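Local atomic coordinates of endonuclease and methylase LlaGI (Lactococcus lactis, PDB entry 5FFJ), a protein that recognises a specific DNA sequence and, as a Type ISP restriction-modification enzyme, probably methylates it or cleaves DNA after ATP-driven translocation. Residues A[63-69]-A[168-174]. Numbering follows the deposited sequence.
Sequences PFKVLYL and FDFIISD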
ATOM      1  N   PRO A  63      -7.718 -35.014 -46.799  1.00100.54           N
ATOM      2  CA  PRO A  63      -8.017 -35.952 -45.710  1.00 97.82           C
ATOM      3  C   PRO A  63      -7.592 -35.396 -44.351  1.00 98.57           C
ATOM      4  O   PRO A  63      -6.433 -35.025 -44.167  1.00 97.50           O
ATOM      5  CB  PRO A  63      -7.210 -37.198 -46.086  1.00 96.58           C
ATOM      6  CG  PRO A  63      -7.076 -37.117 -47.574  1.00110.03           C
ATOM      7  CD  PRO A  63      -6.935 -35.647 -47.874  1.00111.28           C
ATOM      8  N   PHE A  64      -8.539 -35.330 -43.420  1.00 83.63           N
ATOM      9  CA  PHE A  64      -8.321 -34.705 -42.118  1.00 97.65           C
ATOM     10  C   PHE A  64      -8.052 -35.777 -41.054  1.00 99.31           C
ATOM     11  O   PHE A  64      -8.899 -36.628 -40.792  1.00 97.91           O
ATOM     12  CB  PHE A  64      -9.538 -33.842 -41.758  1.00 94.76           C
ATOM     13  CG  PHE A  64      -9.417 -33.122 -40.447  1.00 92.08           C
ATOM     14  CD1 PHE A  64      -8.609 -32.004 -40.322  1.00 86.12           C
ATOM     15  CD2 PHE A  64     -10.125 -33.560 -39.342  1.00 98.78           C
ATOM     16  CE1 PHE A  64      -8.504 -31.341 -39.112  1.00 89.17           C
ATOM     17  CE2 PHE A  64     -10.025 -32.902 -38.132  1.00 94.23           C
ATOM     18  CZ  PHE A  64      -9.214 -31.791 -38.017  1.00 85.09           C
ATOM     19  N   LYS A  65      -6.870 -35.727 -40.438  1.00106.75           N
ATOM     20  CA  LYS A  65      -6.410 -36.806 -39.562  1.00100.35           C
ATOM     21  C   LYS A  65      -6.616 -36.442 -38.092  1.00 93.37           C
ATOM     22  O   LYS A  65      -6.126 -35.413 -37.622  1.00 95.10           O
ATOM     23  CB  LYS A  65      -4.932 -37.139 -39.833  1.00 93.71           C
ATOM     24  CG  LYS A  65      -4.662 -37.663 -41.246  1.00 88.96           C
ATOM     25  CD  LYS A  65      -4.492 -36.531 -42.252  1.00 93.64           C
ATOM     26  CE  LYS A  65      -3.032 -36.136 -42.425  1.00 99.64           C
ATOM     27  NZ  LYS A  65      -2.885 -34.675 -42.680  1.00103.60           N
ATOM     28  N   VAL A  66      -7.356 -37.292 -37.384  1.00 88.52           N
ATOM     29  CA  VAL A  66      -7.647 -37.098 -35.967  1.00 87.00           C
ATOM     30  C   VAL A  66      -7.096 -38.257 -35.141  1.00 94.16           C
ATOM     31  O   VAL A  66      -7.200 -39.419 -35.541  1.00 88.53           O
ATOM     32  CB  VAL A  66      -9.167 -36.973 -35.720  1.00 91.51           C
ATOM     33  CG1 VAL A  66      -9.491 -37.044 -34.228  1.00 85.90           C
ATOM     34  CG2 VAL A  66      -9.695 -35.676 -36.316  1.00104.19           C
ATOM     35  N   LEU A  67      -6.510 -37.932 -33.991  1.00 95.29           N
ATOM     36  CA  LEU A  67      -6.085 -38.937 -33.025  1.00 93.46           C
ATOM     37  C   LEU A  67      -6.932 -38.821 -31.766  1.00 84.25           C
ATOM     38  O   LEU A  67      -6.900 -37.799 -31.080  1.00 81.02           O
ATOM     39  CB  LEU A  67      -4.600 -38.779 -32.679  1.00 92.06           C
ATOM     40  CG  LEU A  67      -4.040 -39.808 -31.690  1.00 97.03           C
ATOM     41  CD1 LEU A  67      -4.052 -41.208 -32.292  1.00 93.83           C
ATOM     42  CD2 LEU A  67      -2.636 -39.432 -31.231  1.00103.69           C
ATOM     43  N   TYR A  68      -7.693 -39.872 -31.472  1.00 82.21           N
ATOM     44  CA  TYR A  68      -8.556 -39.892 -30.299  1.00 85.78           C
ATOM     45  C   TYR A  68      -8.022 -40.880 -29.267  1.00 89.29           C
ATOM     46  O   TYR A  68      -8.220 -42.091 -29.386  1.00 79.81           O
ATOM     47  CB  TYR A  68      -9.990 -40.251 -30.692  1.00 80.15           C
ATOM     48  CG  TYR A  68     -11.009 -39.891 -29.638  1.00 76.43           C
ATOM     49  CD1 TYR A  68     -11.317 -40.773 -28.611  1.00 82.11           C
ATOM     50  CD2 TYR A  68     -11.660 -38.666 -29.667  1.00 81.35           C
ATOM     51  CE1 TYR A  68     -12.247 -40.445 -27.644  1.00 85.12           C
ATOM     52  CE2 TYR A  68     -12.592 -38.329 -28.705  1.00 72.03           C
ATOM     53  CZ  TYR A  68     -12.882 -39.222 -27.696  1.00 84.18           C
ATOM     54  OH  TYR A  68     -13.809 -38.891 -26.735  1.00 93.57           O
ATOM     55  N   LEU A  69      -7.340 -40.350 -28.257  1.00 83.89           N
ATOM     56  CA  LEU A  69      -6.715 -41.173 -27.232  1.00 77.94           C
ATOM     57  C   LEU A  69      -7.674 -41.417 -26.077  1.00 74.47           C
ATOM     58  O   LEU A  69      -8.440 -40.532 -25.697  1.00 87.27           O
ATOM     59  CB  LEU A  69      -5.432 -40.514 -26.731  1.00 76.90           C
ATOM     60  CG  LEU A  69      -4.339 -40.406 -27.793  1.00 80.89           C
ATOM     61  CD1 LEU A  69      -3.266 -39.459 -27.330  1.00 91.70           C
ATOM     62  CD2 LEU A  69      -3.735 -41.769 -28.099  1.00 86.00           C
ATOM     63  N   PHE A 168      -0.795 -35.440 -37.394  1.00105.32           N
ATOM     64  CA  PHE A 168      -2.199 -35.379 -37.006  1.00109.00           C
ATOM     65  C   PHE A 168      -2.700 -33.942 -37.023  1.00105.91           C
ATOM     66  O   PHE A 168      -2.227 -33.096 -36.262  1.00108.21           O
ATOM     67  CB  PHE A 168      -2.400 -35.994 -35.619  1.00 97.43           C
ATOM     68  CG  PHE A 168      -2.434 -37.498 -35.617  1.00 96.13           C
ATOM     69  CD1 PHE A 168      -3.235 -38.190 -36.511  1.00 93.41           C
ATOM     70  CD2 PHE A 168      -1.660 -38.221 -34.725  1.00101.02           C
ATOM     71  CE1 PHE A 168      -3.266 -39.570 -36.515  1.00 87.49           C
ATOM     72  CE2 PHE A 168      -1.688 -39.602 -34.724  1.00 99.96           C
ATOM     73  CZ  PHE A 168      -2.491 -40.277 -35.619  1.00 93.33           C
ATOM     74  N   ASP A 169      -3.661 -33.670 -37.899  1.00 98.07           N
ATOM     75  CA  ASP A 169      -4.266 -32.349 -37.982  1.00 91.12           C
ATOM     76  C   ASP A 169      -4.935 -31.981 -36.661  1.00 88.42           C
ATOM     77  O   ASP A 169      -5.134 -30.805 -36.363  1.00101.72           O
ATOM     78  CB  ASP A 169      -5.286 -32.297 -39.121  1.00 91.28           C
ATOM     79  CG  ASP A 169      -4.652 -32.515 -40.480  1.00 92.65           C
ATOM     80  OD1 ASP A 169      -3.544 -31.986 -40.711  1.00 96.21           O
ATOM     81  OD2 ASP A 169      -5.259 -33.213 -41.317  1.00 94.26           O
ATOM     82  N   PHE A 170      -5.272 -32.997 -35.872  1.00 82.22           N
ATOM     83  CA  PHE A 170      -5.960 -32.792 -34.603  1.00 88.65           C
ATOM     84  C   PHE A 170      -5.687 -33.978 -33.684  1.00 91.36           C
ATOM     85  O   PHE A 170      -5.633 -35.120 -34.142  1.00 91.64           O
ATOM     86  CB  PHE A 170      -7.467 -32.626 -34.841  1.00 93.36           C
ATOM     87  CG  PHE A 170      -8.207 -31.903 -33.738  1.00 90.76           C
ATOM     88  CD1 PHE A 170      -7.554 -31.055 -32.856  1.00 95.37           C
ATOM     89  CD2 PHE A 170      -9.575 -32.075 -33.596  1.00 81.16           C
ATOM     90  CE1 PHE A 170      -8.252 -30.399 -31.855  1.00 88.33           C
ATOM     91  CE2 PHE A 170     -10.275 -31.424 -32.596  1.00 73.52           C
ATOM     92  CZ  PHE A 170      -9.613 -30.585 -31.726  1.00 79.91           C
ATOM     93  N   ILE A 171      -5.496 -33.708 -32.395  1.00 93.01           N
ATOM     94  CA  ILE A 171      -5.314 -34.766 -31.405  1.00 92.20           C
ATOM     95  C   ILE A 171      -6.219 -34.503 -30.206  1.00 87.37           C
ATOM     96  O   ILE A 171      -6.270 -33.386 -29.691  1.00 87.09           O
ATOM     97  CB  ILE A 171      -3.842 -34.876 -30.947  1.00 87.14           C
ATOM     98  CG1 ILE A 171      -2.950 -35.211 -32.146  1.00 87.81           C
ATOM     99  CG2 ILE A 171      -3.697 -35.939 -29.856  1.00 85.83           C
ATOM    100  CD1 ILE A 171      -1.491 -35.446 -31.807  1.00 94.14           C
ATOM    101  N   ILE A 172      -6.929 -35.541 -29.774  1.00 86.00           N
ATOM    102  CA  ILE A 172      -7.914 -35.422 -28.705  1.00 83.82           C
ATOM    103  C   ILE A 172      -7.640 -36.419 -27.582  1.00 84.36           C
ATOM    104  O   ILE A 172      -7.643 -37.632 -27.799  1.00 81.97           O
ATOM    105  CB  ILE A 172      -9.345 -35.636 -29.247  1.00 78.68           C
ATOM    106  CG1 ILE A 172      -9.692 -34.539 -30.259  1.00 89.37           C
ATOM    107  CG2 ILE A 172     -10.358 -35.637 -28.107  1.00 72.54           C
ATOM    108  CD1 ILE A 172     -11.004 -34.752 -30.986  1.00 89.35           C
ATOM    109  N   SER A 173      -7.413 -35.889 -26.383  1.00 82.56           N
ATOM    110  CA  SER A 173      -7.217 -36.709 -25.195  1.00 70.55           C
ATOM    111  C   SER A 173      -8.473 -36.663 -24.326  1.00 85.05           C
ATOM    112  O   SER A 173      -8.822 -35.609 -23.789  1.00 91.69           O
ATOM    113  CB  SER A 173      -5.998 -36.228 -24.394  1.00 82.64           C
ATOM    114  OG  SER A 173      -4.864 -36.050 -25.225  1.00 86.13           O
ATOM    115  N   ASP A 174      -9.153 -37.801 -24.198  1.00 85.42           N
ATOM    116  CA  ASP A 174     -10.337 -37.906 -23.344  1.00 91.36           C
ATOM    117  C   ASP A 174      -9.902 -38.440 -21.980  1.00 91.97           C
ATOM    118  O   ASP A 174      -8.876 -39.114 -21.877  1.00 85.09           O
ATOM    119  CB  ASP A 174     -11.407 -38.811 -23.974  1.00 91.57           C
ATOM    120  CG  ASP A 174     -12.700 -38.841 -23.171  1.00108.69           C
ATOM    121  OD1 ASP A 174     -12.908 -37.940 -22.329  1.00 98.85           O
ATOM    122  OD2 ASP A 174     -13.513 -39.763 -23.389  1.00117.76           O
TER
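Asp169 OD2 is gripped twice by Lys65: the backbone N donates to it at 3.1 Å in a nearly straight bond (167° at the hydrogen), and NZ of the same residue forms a salt bridge with it. Both nitrogens approach from one face of the carboxylate plane, the backbone N on the anti side; a weaker bond runs from NZ to OD1. The lysine chain, bent at chi2, chi3 and chi4, curls back to bring its ammonium group to the same oxygen as its own N-H. Asp169 CB meanwhile rests 3.4 Å from Phe64 CE1. Beyond this clasp the strands run parallel; a weak bond from Phe170 N to Lys65 O is followed by Leu67 N to Phe170 O (2.9 Å), Ile172 N to Leu67 O, Leu69 N to Ile172 O and Asp174 N to Leu69 O. On one face of the sheet, Leu67 CB sits over the centre of the Phe168 ring, 3.6 Å from its centroid; Leu67 CD2 reaches Phe168 CE2 and lies 3.9 Å from Ile171 CG2. With CG anti to the carbonyl carbon (chi1 -79°), the Phe168 ring swings across to the neighbouring strand, its edge meeting Lys65 CB. Replacing this ring with an alanine methyl would probably leave Leu67 without its aromatic partner and Lys65 CB without its neighbour. The other face carries Val66, Phe170, Tyr68 and Ile172; there Tyr68 CE2 meets Ile172 CG2 at 3.5 Å. Strand 170-174 ends at Asp174, which by sequence probably opens the DEAH box (Walker B) of the helicase-like ATPase. In this RecA-like parallel sheet, strand 144-150 flanks 64-70, strand 206-210 flanks 170-174, and helix 45-60, following the apparent P-loop, packs on the Tyr68 and Ile172 face.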